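PDB 3GVE: YfkN protein from Bacillus subtilis subsp. subtilis, which belongs to the calcineurin-like phosphoesterase family and holds a manganese ion and a magnesium ion side by side in its metal site. Local coordinates for residues A228-F233 with S247-G252. Residues are numbered along the deposited sequence; the frame is centred on the assembly and turned at random.
With MG (magnesium ion), chain D; MN (manganese (II) ion), chain C.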
loop_
_atom_site.group_PDB
_atom_site.type_symbol
_atom_site.label_atom_id
_atom_site.label_comp_id
_atom_site.label_asym_id
_atom_site.label_seq_id
_atom_site.Cartn_x
_atom_site.Cartn_y
_atom_site.Cartn_z
ATOM N N ALA A 228 -23.220 -2.199 6.653
ATOM C CA ALA A 228 -21.870 -2.399 7.187
ATOM C C ALA A 228 -20.853 -2.744 6.101
ATOM O O ALA A 228 -21.130 -3.519 5.197
ATOM C CB ALA A 228 -21.882 -3.472 8.236
ATOM N N GLU A 229 -19.675 -2.152 6.230
ATOM C CA GLU A 229 -18.566 -2.390 5.320
ATOM C C GLU A 229 -17.990 -3.799 5.455
ATOM O O GLU A 229 -17.658 -4.428 4.454
ATOM C CB GLU A 229 -17.473 -1.349 5.592
ATOM C CG GLU A 229 -16.252 -1.441 4.668
ATOM C CD GLU A 229 -15.246 -0.315 4.864
ATOM O OE1 GLU A 229 -15.610 0.706 5.471
ATOM O OE2 GLU A 229 -14.108 -0.449 4.409
ATOM N N ASN A 230 -17.860 -4.257 6.701
ATOM C CA ASN A 230 -17.217 -5.524 7.043
ATOM C C ASN A 230 -18.223 -6.444 7.728
ATOM O O ASN A 230 -18.359 -6.442 8.929
ATOM C CB ASN A 230 -15.974 -5.253 7.908
ATOM C CG ASN A 230 -14.861 -4.600 7.102
ATOM O OD1 ASN A 230 -14.397 -5.151 6.122
ATOM N ND2 ASN A 230 -14.439 -3.414 7.519
ATOM N N ALA A 231 -18.910 -7.223 6.913
ATOM C CA ALA A 231 -20.151 -7.870 7.297
ATOM C C ALA A 231 -20.116 -9.384 7.458
ATOM O O ALA A 231 -21.160 -9.985 7.565
ATOM C CB ALA A 231 -21.260 -7.488 6.282
ATOM N N VAL A 232 -18.936 -9.996 7.453
ATOM C CA VAL A 232 -18.859 -11.459 7.526
ATOM C C VAL A 232 -19.549 -12.064 8.766
ATOM O O VAL A 232 -20.206 -13.079 8.677
ATOM C CB VAL A 232 -17.408 -11.961 7.416
ATOM C CG1 VAL A 232 -17.344 -13.458 7.783
ATOM C CG2 VAL A 232 -16.888 -11.739 5.984
ATOM N N PHE A 233 -19.377 -11.440 9.924
ATOM C CA PHE A 233 -20.024 -11.962 11.133
ATOM C C PHE A 233 -21.539 -12.019 10.938
ATOM O O PHE A 233 -22.181 -12.960 11.327
ATOM C CB PHE A 233 -19.671 -11.098 12.345
ATOM C CG PHE A 233 -20.257 -11.598 13.637
ATOM C CD1 PHE A 233 -19.576 -12.505 14.430
ATOM C CD2 PHE A 233 -21.487 -11.137 14.057
ATOM C CE1 PHE A 233 -20.135 -12.949 15.643
ATOM C CE2 PHE A 233 -22.044 -11.575 15.264
ATOM C CZ PHE A 233 -21.363 -12.476 16.052
ATOM N N SER A 247 -13.488 -14.515 2.846
ATOM C CA SER A 247 -13.513 -13.146 3.301
ATOM C C SER A 247 -12.241 -12.482 2.809
ATOM O O SER A 247 -11.259 -13.104 2.512
ATOM C CB SER A 247 -13.606 -13.125 4.833
ATOM O OG SER A 247 -13.569 -11.820 5.377
ATOM N N GLY A 248 -12.302 -11.176 2.733
ATOM C CA GLY A 248 -11.183 -10.336 2.310
ATOM C C GLY A 248 -11.363 -8.900 2.800
ATOM O O GLY A 248 -11.867 -8.679 3.887
ATOM N N HIS A 249 -10.950 -7.977 1.939
ATOM C CA HIS A 249 -11.106 -6.541 2.072
ATOM C C HIS A 249 -10.182 -5.937 3.137
ATOM O O HIS A 249 -9.533 -4.959 2.871
ATOM C CB HIS A 249 -12.577 -6.170 2.294
ATOM C CG HIS A 249 -12.830 -4.698 2.323
ATOM N ND1 HIS A 249 -12.547 -3.872 1.254
ATOM C CD2 HIS A 249 -13.342 -3.905 3.294
ATOM C CE1 HIS A 249 -12.877 -2.633 1.571
ATOM N NE2 HIS A 249 -13.356 -2.625 2.803
ATOM N N GLN A 250 -10.151 -6.509 4.338
ATOM C CA GLN A 250 -9.373 -5.961 5.452
ATOM C C GLN A 250 -7.867 -6.215 5.354
ATOM O O GLN A 250 -7.087 -5.571 6.032
ATOM C CB GLN A 250 -9.891 -6.494 6.789
ATOM C CG GLN A 250 -11.130 -5.788 7.297
ATOM C CD GLN A 250 -11.786 -6.521 8.457
ATOM O OE1 GLN A 250 -11.657 -7.715 8.606
ATOM N NE2 GLN A 250 -12.524 -5.783 9.257
ATOM N N HIS A 251 -7.465 -7.146 4.502
ATOM C CA HIS A 251 -6.048 -7.496 4.372
ATOM C C HIS A 251 -5.497 -8.121 5.680
ATOM O O HIS A 251 -4.300 -8.080 5.932
ATOM C CB HIS A 251 -5.190 -6.285 3.912
ATOM C CG HIS A 251 -5.504 -5.776 2.528
ATOM N ND1 HIS A 251 -4.615 -5.007 1.816
ATOM C CD2 HIS A 251 -6.601 -5.904 1.738
ATOM C CE1 HIS A 251 -5.135 -4.704 0.638
ATOM N NE2 HIS A 251 -6.349 -5.216 0.573
ATOM N N GLY A 252 -6.384 -8.712 6.481
ATOM C CA GLY A 252 -6.019 -9.410 7.708
ATOM C C GLY A 252 -5.918 -10.917 7.549
ATOM O O GLY A 252 -5.910 -11.405 6.425
HETATM MG MG MG D . -11.405 -4.184 -0.852
HETATM MN MN MN C . -7.856 -4.716 -1.019
HETATM O O HOH W 1 -9.341 -3.986 0.435
HETATM O O HOH W 2 -7.517 -2.496 -1.005
#
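Asn-230 and His-249, with CA atoms 7.9 Å apart, mark where the turn leading into helix 232-238 passes the metal-binding loop after strand 244-247, the two short segments running 140° apart. Glu-229 reaches over with CG anti to its backbone N and an extended chain beyond. Its OE2 accepts a hydrogen bond from the N-H of His-249 NE2 at 2.8 Å, nearly straight at 171°, through the lone pair turned away from OE1. OE2 lies almost in the imidazole plane, although carboxylate and ring planes are 59° apart. Asn-230 OD1 meets the same ring edge beside CD2, at 3.3 Å, and is itself hydrogen-bonded to the backbone N of Gly-218. Gln-250 NE2 lies over the face of the Asn-230 amide, 3.4 Å from CG; this is packing, its amide end having its strongest polar partner in Ile-219. Deeper in, Val-232 CG2 touches Ser-247 CB at 3.7 Å. The far nitrogen of the ring, His-249 ND1, binds magnesium at 2.4 Å, with Asp-64, Asn-108 and His-216 completing the protein ligands; His-251 NE2 binds the neighbouring manganese. A water bound to both metals also lies 2.6 Å from His-249 O. In this dimetal centre of a calcineurin-like fold Glu-229 is a second-shell residue: its bond probably helps fix the imidazole's rotation and favours the tautomer protonated on NE2, with ND1 facing the magnesium.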